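Local atomic coordinates of 6-phosphogluconate dehydrogenase (Pseudomonas syringae, PDB entry 5U5G), a protein that probably catalyses an NADP-dependent oxidation-reduction of a small phosphonate, such as 2-oxopropylphosphonate, during fosfomycin biosynthesis in pseudomonads. Residues T98-T103 / L243-R248; S136-G141 / G167-L172. All blocks are in the same frame, centred on the assembly; numbering follows the deposited sequence.

Contact 1: residues T98-T103 / L243-R248; sequences TIAPET and LELARR. With NAP (NADP nicotinamide-adenine-dinucleotide phosphate), chain E.
Leu245 and Arg248, near the C-terminal end of helix 236-247, make an interdomain contact, part apolar and part salt bridge, with Thr98, Ile99, Ala100 and Glu102 in the loop and first turn that start helix 101-113. The contact is small and partly buried. The loop follows strand 92-95. The two branches of Leu245 divide the work. Leu245 CD1 lies 4.0 Å from Ile99 C and also approaches Thr98 O and CG2. Leu245 CD2 lies 3.8 Å from Ala100 N and 3.9 Å from Ala100 CB. The loop belongs to the dinucleotide-binding Rossmann-type domain, and Ala100 is the N-cap residue of its helix. The facing helix belongs to the all-helical C-terminal part, so the two domains meet here beside the cofactor. Thr98 N donates a nearly straight hydrogen bond, 3.1 Å and 167°, to the ribose hydroxyl O3D of NADP. Thr98 O accepts a bond from Lys241, which also bonds NADP. On the solvent-exposed side, Arg248 reaches Glu102 end-on with NH1 and NH2, both on the single oxygen OE2. Glu102 CG lies between the backbone N and the carbonyl carbon (chi1 62°), and the chain then bends at chi2, which brings OE2 to Arg248. The distances from Glu102 OE2 are 3.1 Å to Arg248 NH1 and 3.2 Å to Arg248 NH2. Both bonds are bent, and the carboxylate and guanidinium planes stand 59° apart.

Contact 2: residues S136-G141 / G167-L172; sequences SAIVSG and GKAQRL
Ser140, just beyond Val139, reaches the first turn of helix 168-196. Its CB lies 4.1 Å from Ala169 CB. With OG anti to its carbonyl carbon (chi1 -65°), the hydroxyl turns to the helix start and meets Ala169 N. Ser140 OG accepts a hydrogen bond from Ala169 N at 2.9 Å, with an N-H...O angle of 145°. OG also touches Ala169 CB at 3.3 Å. It is hydrogen-bonded to Val163 O, its strongest partner, and also to Glu165 O, which must share its one proton. This buried hydroxyl thus links the strand, the loop after strand 157-162 and the helix start. Strand 135-139 belongs to the extension of the Rossmann-type sheet, between strands 117-124 and 157-162. Helix 168-196 leads from that domain into the helical C-terminal part, and Gly167 is its N-cap residue. The axes of strand 136-139 and helix 168-172 come within 7.4 Å, and their N-to-C directions differ by 135°. Two residues earlier, Ile138 packs on the same turn. Its CG2 meets Ala169 CB at 3.7 Å and Leu172 CD1 at 4.0 Å. Ala169 CB also sits 3.4 Å from Ile138 O. Val207 and Leu199 of the second subunit pack on Ile138 and Leu172, respectively.

In the fold
Contact 2 is buried, while contact 1 runs from a buried end at NADP to an exposed salt bridge. Contact 2 uses small and apolar side chains with one serine hydroxyl. Contact 1 combines leucine packing with paired charges at its exposed end. Both join the nucleotide-binding domain to helices of the C-terminal part, but through different elements. Their centres are 12 Å apart, and they meet directly: Gln170 OE1 probably accepts a hydrogen bond from Ile99 N, 3.1 Å away, and Pro101 packs on Arg171. Helix 168-196 therefore borders the loop of contact 1. The second subunit reaches contact 2, whereas no other protein chain touches contact 1.

Contact 1: residues T98-T103 / L243-R248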
ATOM      1  N   THR A  98       7.800  19.672  -3.128  1.00 20.55           N
ATOM      2  CA  THR A  98       6.931  19.155  -4.172  1.00 21.38           C
ATOM      3  C   THR A  98       6.248  20.345  -4.829  1.00 20.34           C
ATOM      4  O   THR A  98       5.485  21.064  -4.179  1.00 20.35           O
ATOM      5  CB  THR A  98       5.916  18.156  -3.620  1.00 22.80           C
ATOM      6  OG1 THR A  98       6.624  17.108  -2.942  1.00 18.89           O
ATOM      7  CG2 THR A  98       5.122  17.554  -4.768  1.00 20.65           C
ATOM      8  N   ILE A  99       6.560  20.569  -6.108  1.00 19.79           N
ATOM      9  CA  ILE A  99       6.089  21.732  -6.851  1.00 18.04           C
ATOM     10  C   ILE A  99       5.668  21.264  -8.237  1.00 21.98           C
ATOM     11  O   ILE A  99       5.997  20.153  -8.663  1.00 23.42           O
ATOM     12  CB  ILE A  99       7.169  22.832  -6.982  1.00 21.91           C
ATOM     13  CG1 ILE A  99       8.377  22.287  -7.745  1.00 20.71           C
ATOM     14  CG2 ILE A  99       7.604  23.378  -5.619  1.00 19.34           C
ATOM     15  CD1 ILE A  99       9.415  23.365  -8.055  1.00 22.44           C
ATOM     16  N   ALA A 100       4.942  22.135  -8.938  1.00 20.28           N
ATOM     17  CA  ALA A 100       4.470  21.827 -10.283  1.00 21.32           C
ATOM     18  C   ALA A 100       5.648  21.550 -11.216  1.00 21.10           C
ATOM     19  O   ALA A 100       6.681  22.229 -11.135  1.00 22.93           O
ATOM     20  CB  ALA A 100       3.636  22.989 -10.820  1.00 23.75           C
ATOM     21  N   PRO A 101       5.545  20.539 -12.084  1.00 22.82           N
ATOM     22  CA  PRO A 101       6.663  20.224 -12.994  1.00 23.73           C
ATOM     23  C   PRO A 101       7.074  21.393 -13.877  1.00 23.19           C
ATOM     24  O   PRO A 101       8.273  21.594 -14.097  1.00 23.98           O
ATOM     25  CB  PRO A 101       6.115  19.037 -13.819  1.00 22.23           C
ATOM     26  CG  PRO A 101       5.105  18.375 -12.882  1.00 20.55           C
ATOM     27  CD  PRO A 101       4.459  19.543 -12.159  1.00 21.66           C
ATOM     28  N   GLU A 102       6.120  22.190 -14.367  1.00 23.27           N
ATOM     29  CA  GLU A 102       6.483  23.350 -15.181  1.00 29.83           C
ATOM     30  C   GLU A 102       7.230  24.413 -14.364  1.00 26.34           C
ATOM     31  O   GLU A 102       8.129  25.075 -14.898  1.00 24.07           O
ATOM     32  CB  GLU A 102       5.232  23.947 -15.861  1.00 28.99           C
ATOM     33  CG  GLU A 102       4.146  24.492 -14.915  1.00 28.96           C
ATOM     34  CD  GLU A 102       3.072  23.449 -14.532  1.00 38.88           C
ATOM     35  OE1 GLU A 102       3.302  22.224 -14.738  1.00 31.17           O
ATOM     36  OE2 GLU A 102       1.993  23.871 -14.030  1.00 31.62           O
ATOM     37  N   THR A 103       6.898  24.582 -13.078  1.00 22.26           N
ATOM     38  CA  THR A 103       7.706  25.463 -12.230  1.00 22.10           C
ATOM     39  C   THR A 103       9.139  24.948 -12.130  1.00 23.78           C
ATOM     40  O   THR A 103      10.104  25.717 -12.264  1.00 21.84           O
ATOM     41  CB  THR A 103       7.097  25.590 -10.829  1.00 23.54           C
ATOM     42  OG1 THR A 103       5.711  25.931 -10.933  1.00 25.84           O
ATOM     43  CG2 THR A 103       7.831  26.674  -9.995  1.00 19.73           C
ATOM     44  N   LEU A 243      -2.534  17.132  -4.070  1.00 18.92           N
ATOM     45  CA  LEU A 243      -3.728  16.692  -4.792  1.00 20.21           C
ATOM     46  C   LEU A 243      -4.115  17.695  -5.875  1.00 21.77           C
ATOM     47  O   LEU A 243      -4.586  17.318  -6.957  1.00 20.86           O
ATOM     48  CB  LEU A 243      -4.888  16.509  -3.810  1.00 19.36           C
ATOM     49  CG  LEU A 243      -5.346  15.120  -3.332  1.00 24.19           C
ATOM     50  CD1 LEU A 243      -4.752  13.958  -4.135  1.00 18.32           C
ATOM     51  CD2 LEU A 243      -5.178  14.934  -1.833  1.00 23.88           C
ATOM     52  N   GLU A 244      -3.943  18.981  -5.589  1.00 20.23           N
ATOM     53  CA  GLU A 244      -4.239  20.010  -6.573  1.00 24.23           C
ATOM     54  C   GLU A 244      -3.230  19.986  -7.719  1.00 21.53           C
ATOM     55  O   GLU A 244      -3.597  20.187  -8.882  1.00 22.53           O
ATOM     56  CB  GLU A 244      -4.270  21.375  -5.884  1.00 25.60           C
ATOM     57  CG  GLU A 244      -4.546  22.553  -6.806  1.00 32.10           C
ATOM     58  CD  GLU A 244      -5.910  22.482  -7.450  1.00 40.06           C
ATOM     59  OE1 GLU A 244      -6.808  21.799  -6.892  1.00 39.55           O
ATOM     60  OE2 GLU A 244      -6.081  23.113  -8.521  1.00 45.88           O
ATOM     61  N   LEU A 245      -1.958  19.721  -7.427  1.00 20.97           N
ATOM     62  CA  LEU A 245      -1.009  19.524  -8.521  1.00 21.39           C
ATOM     63  C   LEU A 245      -1.442  18.362  -9.413  1.00 23.80           C
ATOM     64  O   LEU A 245      -1.387  18.461 -10.646  1.00 23.69           O
ATOM     65  CB  LEU A 245       0.396  19.300  -7.974  1.00 20.17           C
ATOM     66  CG  LEU A 245       1.004  20.473  -7.198  1.00 22.93           C
ATOM     67  CD1 LEU A 245       2.299  20.044  -6.540  1.00 21.39           C
ATOM     68  CD2 LEU A 245       1.233  21.670  -8.116  1.00 20.76           C
ATOM     69  N   ALA A 246      -1.932  17.275  -8.807  1.00 19.85           N
ATOM     70  CA  ALA A 246      -2.404  16.125  -9.576  1.00 22.26           C
ATOM     71  C   ALA A 246      -3.681  16.455 -10.340  1.00 25.89           C
ATOM     72  O   ALA A 246      -3.850  16.033 -11.494  1.00 23.86           O
ATOM     73  CB  ALA A 246      -2.642  14.934  -8.643  1.00 17.39           C
ATOM     74  N   ARG A 247      -4.599  17.189  -9.703  1.00 21.23           N
ATOM     75  CA  ARG A 247      -5.845  17.567 -10.360  1.00 24.38           C
ATOM     76  C   ARG A 247      -5.578  18.354 -11.634  1.00 28.65           C
ATOM     77  O   ARG A 247      -6.246  18.148 -12.652  1.00 25.88           O
ATOM     78  CB  ARG A 247      -6.729  18.390  -9.424  1.00 23.12           C
ATOM     79  CG  ARG A 247      -8.128  18.629  -9.986  1.00 30.62           C
ATOM     80  CD  ARG A 247      -8.890  19.712  -9.225  1.00 29.94           C
ATOM     81  NE  ARG A 247      -8.290  21.032  -9.396  1.00 38.77           N
ATOM     82  CZ  ARG A 247      -8.439  21.787 -10.484  1.00 45.33           C
ATOM     83  NH1 ARG A 247      -9.169  21.347 -11.504  1.00 48.65           N
ATOM     84  NH2 ARG A 247      -7.856  22.977 -10.557  1.00 40.02           N
ATOM     85  N   ARG A 248      -4.604  19.266 -11.591  1.00 24.80           N
ATOM     86  CA  ARG A 248      -4.312  20.082 -12.755  1.00 28.65           C
ATOM     87  C   ARG A 248      -3.707  19.275 -13.894  1.00 27.18           C
ATOM     88  O   ARG A 248      -3.615  19.785 -15.014  1.00 29.33           O
ATOM     89  CB  ARG A 248      -3.374  21.208 -12.360  1.00 25.92           C
ATOM     90  CG  ARG A 248      -3.897  22.126 -11.279  1.00 34.79           C
ATOM     91  CD  ARG A 248      -2.927  23.277 -11.129  1.00 38.08           C
ATOM     92  NE  ARG A 248      -2.612  23.872 -12.424  1.00 47.95           N
ATOM     93  CZ  ARG A 248      -1.447  23.700 -13.039  1.00 52.48           C
ATOM     94  NH1 ARG A 248      -0.547  22.919 -12.466  1.00 41.59           N
ATOM     95  NH2 ARG A 248      -1.169  24.235 -14.229  1.00 50.53           N
TER
HETATM   96  PA  NAP E 301       5.265  22.843   6.547  1.00 21.92           P
HETATM   97  O1A NAP E 301       3.924  23.449   6.351  1.00 21.47           O
HETATM   98  O2A NAP E 301       5.579  22.036   7.782  1.00 22.98           O
HETATM   99  O5B NAP E 301       6.435  24.011   6.390  1.00 26.10           O
HETATM  100  C5B NAP E 301       6.176  24.707   5.195  1.00 21.06           C
HETATM  101  C4B NAP E 301       7.435  25.549   4.897  1.00 23.90           C
HETATM  102  O4B NAP E 301       7.232  26.409   3.776  1.00 21.02           O
HETATM  103  C3B NAP E 301       7.794  26.416   6.157  1.00 22.98           C
HETATM  104  O3B NAP E 301       9.179  26.562   6.227  1.00 25.37           O
HETATM  105  C2B NAP E 301       7.182  27.771   5.750  1.00 23.98           C
HETATM  106  O2B NAP E 301       7.781  28.852   6.278  1.00 19.87           O
HETATM  107  C1B NAP E 301       7.530  27.723   4.209  1.00 21.23           C
HETATM  108  N9A NAP E 301       6.694  28.684   3.516  1.00 21.84           N
HETATM  109  C8A NAP E 301       5.354  28.559   3.094  1.00 23.29           C
HETATM  110  N7A NAP E 301       4.878  29.687   2.500  1.00 22.40           N
HETATM  111  C5A NAP E 301       5.964  30.573   2.558  1.00 21.52           C
HETATM  112  C6A NAP E 301       6.126  31.900   2.125  1.00 24.38           C
HETATM  113  N6A NAP E 301       5.101  32.569   1.503  1.00 24.03           N
HETATM  114  N1A NAP E 301       7.296  32.565   2.305  1.00 25.97           N
HETATM  115  C2A NAP E 301       8.291  31.859   2.928  1.00 21.60           C
HETATM  116  N3A NAP E 301       8.291  30.600   3.387  1.00 22.32           N
HETATM  117  C4A NAP E 301       7.096  29.964   3.189  1.00 22.05           C
HETATM  118  O3  NAP E 301       5.295  21.903   5.201  1.00 24.01           O
HETATM  119  PN  NAP E 301       6.185  20.578   5.327  1.00 20.74           P
HETATM  120  O1N NAP E 301       7.545  20.829   5.849  1.00 23.16           O
HETATM  121  O2N NAP E 301       5.378  19.345   5.667  1.00 18.50           O
HETATM  122  O5D NAP E 301       6.486  20.230   3.643  1.00 23.44           O
HETATM  123  C5D NAP E 301       7.463  21.017   3.126  1.00 21.02           C
HETATM  124  C4D NAP E 301       7.763  20.478   1.739  1.00 23.07           C
HETATM  125  O4D NAP E 301       8.177  19.089   1.831  1.00 24.57           O
HETATM  126  C3D NAP E 301       6.435  20.498   0.872  1.00 21.37           C
HETATM  127  O3D NAP E 301       6.771  20.820  -0.447  1.00 22.13           O
HETATM  128  C2D NAP E 301       5.937  19.073   0.975  1.00 21.09           C
HETATM  129  O2D NAP E 301       5.215  18.652  -0.153  1.00 24.18           O
HETATM  130  C1D NAP E 301       7.303  18.313   1.020  1.00 23.85           C
HETATM  131  N1N NAP E 301       7.166  17.014   1.649  1.00 24.78           N
HETATM  132  C2N NAP E 301       6.640  16.867   2.960  1.00 24.72           C
HETATM  133  C3N NAP E 301       6.615  15.610   3.528  1.00 25.22           C
HETATM  134  C7N NAP E 301       6.110  15.423   4.891  1.00 25.77           C
HETATM  135  O7N NAP E 301       6.109  14.327   5.454  1.00 26.45           O
HETATM  136  N7N NAP E 301       5.662  16.515   5.612  1.00 25.78           N
HETATM  137  C4N NAP E 301       7.158  14.401   2.814  1.00 24.89           C
HETATM  138  C5N NAP E 301       7.653  14.673   1.464  1.00 21.95           C
HETATM  139  C6N NAP E 301       7.631  15.897   0.938  1.00 22.90           C
HETATM  140  P2B NAP E 301       7.177  29.336   7.956  1.00 21.74           P
HETATM  141  O1X NAP E 301       7.851  28.263   8.753  1.00 20.99           O
HETATM  142  O2X NAP E 301       7.732  30.756   8.101  1.00 20.24           O
HETATM  143  O3X NAP E 301       5.690  29.203   7.731  1.00 22.37           O

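Contact 2: residues S136-G141 / G167-L172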
ATOM      1  N   SER A 136      13.403   8.291   0.342  1.00 23.00           N
ATOM      2  CA  SER A 136      13.578   8.056  -1.085  1.00 24.63           C
ATOM      3  C   SER A 136      13.579   9.394  -1.808  1.00 21.59           C
ATOM      4  O   SER A 136      12.721  10.244  -1.555  1.00 26.87           O
ATOM      5  CB  SER A 136      12.466   7.172  -1.657  1.00 23.47           C
ATOM      6  OG  SER A 136      12.387   5.944  -0.969  1.00 32.68           O
ATOM      7  N   ALA A 137      14.526   9.575  -2.712  1.00 21.87           N
ATOM      8  CA  ALA A 137      14.599  10.777  -3.527  1.00 26.42           C
ATOM      9  C   ALA A 137      14.347  10.431  -4.991  1.00 25.68           C
ATOM     10  O   ALA A 137      14.687   9.338  -5.458  1.00 26.80           O
ATOM     11  CB  ALA A 137      15.961  11.474  -3.369  1.00 22.52           C
ATOM     12  N   ILE A 138      13.704  11.364  -5.695  1.00 25.43           N
ATOM     13  CA  ILE A 138      13.563  11.344  -7.150  1.00 26.33           C
ATOM     14  C   ILE A 138      14.235  12.605  -7.672  1.00 22.90           C
ATOM     15  O   ILE A 138      13.937  13.704  -7.198  1.00 23.56           O
ATOM     16  CB  ILE A 138      12.086  11.306  -7.584  1.00 22.33           C
ATOM     17  CG1 ILE A 138      11.272  10.413  -6.643  1.00 23.96           C
ATOM     18  CG2 ILE A 138      11.973  10.893  -9.059  1.00 20.33           C
ATOM     19  CD1 ILE A 138       9.781  10.734  -6.634  1.00 21.13           C
ATOM     20  N   VAL A 139      15.150  12.458  -8.621  1.00 26.09           N
ATOM     21  CA  VAL A 139      16.096  13.529  -8.924  1.00 26.40           C
ATOM     22  C   VAL A 139      16.105  13.814 -10.416  1.00 27.46           C
ATOM     23  O   VAL A 139      16.346  12.908 -11.225  1.00 25.72           O
ATOM     24  CB  VAL A 139      17.523  13.186  -8.451  1.00 26.69           C
ATOM     25  CG1 VAL A 139      18.463  14.357  -8.715  1.00 25.49           C
ATOM     26  CG2 VAL A 139      17.530  12.810  -6.983  1.00 25.39           C
ATOM     27  N   SER A 140      15.880  15.080 -10.773  1.00 23.59           N
ATOM     28  CA  SER A 140      16.052  15.555 -12.137  1.00 22.36           C
ATOM     29  C   SER A 140      17.076  16.683 -12.158  1.00 26.60           C
ATOM     30  O   SER A 140      17.199  17.453 -11.198  1.00 23.03           O
ATOM     31  CB  SER A 140      14.740  16.067 -12.737  1.00 25.07           C
ATOM     32  OG  SER A 140      13.788  15.037 -12.872  1.00 22.17           O
ATOM     33  N   GLY A 141      17.786  16.792 -13.272  1.00 21.97           N
ATOM     34  CA  GLY A 141      18.808  17.802 -13.418  1.00 25.76           C
ATOM     35  C   GLY A 141      20.063  17.261 -14.076  1.00 30.04           C
ATOM     36  O   GLY A 141      20.122  16.091 -14.477  1.00 22.37           O
ATOM     37  N   GLY A 167      11.605  18.385 -14.656  1.00 24.48           N
ATOM     38  CA  GLY A 167      10.195  18.203 -14.417  1.00 22.61           C
ATOM     39  C   GLY A 167       9.769  16.768 -14.214  1.00 23.14           C
ATOM     40  O   GLY A 167       8.666  16.536 -13.708  1.00 22.24           O
ATOM     41  N   LYS A 168      10.618  15.796 -14.571  1.00 24.10           N
ATOM     42  CA  LYS A 168      10.208  14.393 -14.497  1.00 21.68           C
ATOM     43  C   LYS A 168      10.103  13.922 -13.052  1.00 21.56           C
ATOM     44  O   LYS A 168       9.193  13.157 -12.712  1.00 22.04           O
ATOM     45  CB  LYS A 168      11.180  13.504 -15.274  1.00 19.44           C
ATOM     46  CG  LYS A 168      10.766  12.028 -15.288  1.00 24.74           C
ATOM     47  CD  LYS A 168      11.523  11.220 -16.355  1.00 27.30           C
ATOM     48  CE  LYS A 168      11.010   9.799 -16.408  1.00 24.03           C
ATOM     49  NZ  LYS A 168      11.709   8.978 -17.418  1.00 27.84           N
ATOM     50  N   ALA A 169      11.033  14.349 -12.193  1.00 20.87           N
ATOM     51  CA  ALA A 169      10.954  13.968 -10.788  1.00 21.54           C
ATOM     52  C   ALA A 169       9.655  14.452 -10.163  1.00 21.08           C
ATOM     53  O   ALA A 169       9.009  13.712  -9.409  1.00 21.27           O
ATOM     54  CB  ALA A 169      12.163  14.511 -10.019  1.00 23.46           C
ATOM     55  N   GLN A 170       9.238  15.687 -10.470  1.00 19.41           N
ATOM     56  CA  GLN A 170       7.992  16.176  -9.883  1.00 20.65           C
ATOM     57  C   GLN A 170       6.796  15.421 -10.441  1.00 21.09           C
ATOM     58  O   GLN A 170       5.837  15.155  -9.712  1.00 19.16           O
ATOM     59  CB  GLN A 170       7.815  17.680 -10.108  1.00 18.85           C
ATOM     60  CG  GLN A 170       8.810  18.568  -9.340  1.00 21.62           C
ATOM     61  CD  GLN A 170       8.665  18.470  -7.824  1.00 21.19           C
ATOM     62  OE1 GLN A 170       7.670  17.959  -7.302  1.00 23.01           O
ATOM     63  NE2 GLN A 170       9.653  18.969  -7.115  1.00 20.43           N
ATOM     64  N   ARG A 171       6.832  15.076 -11.730  1.00 20.40           N
ATOM     65  CA  ARG A 171       5.749  14.285 -12.309  1.00 18.87           C
ATOM     66  C   ARG A 171       5.566  12.984 -11.542  1.00 18.05           C
ATOM     67  O   ARG A 171       4.444  12.618 -11.178  1.00 19.54           O
ATOM     68  CB  ARG A 171       6.029  14.004 -13.788  1.00 21.06           C
ATOM     69  CG  ARG A 171       5.944  15.248 -14.654  1.00 23.48           C
ATOM     70  CD  ARG A 171       6.300  15.007 -16.125  1.00 28.52           C
ATOM     71  NE  ARG A 171       6.172  16.277 -16.839  1.00 34.42           N
ATOM     72  CZ  ARG A 171       7.188  17.039 -17.241  1.00 35.95           C
ATOM     73  NH1 ARG A 171       8.448  16.653 -17.065  1.00 35.91           N
ATOM     74  NH2 ARG A 171       6.939  18.185 -17.851  1.00 41.37           N
ATOM     75  N   LEU A 172       6.674  12.286 -11.271  1.00 18.79           N
ATOM     76  CA  LEU A 172       6.622  11.011 -10.562  1.00 17.76           C
ATOM     77  C   LEU A 172       6.192  11.183  -9.105  1.00 19.22           C
ATOM     78  O   LEU A 172       5.423  10.368  -8.572  1.00 15.59           O
ATOM     79  CB  LEU A 172       7.990  10.340 -10.649  1.00 17.87           C
ATOM     80  CG  LEU A 172       8.308   9.830 -12.058  1.00 20.78           C
ATOM     81  CD1 LEU A 172       9.806   9.647 -12.227  1.00 17.33           C
ATOM     82  CD2 LEU A 172       7.556   8.523 -12.296  1.00 17.49           C
TER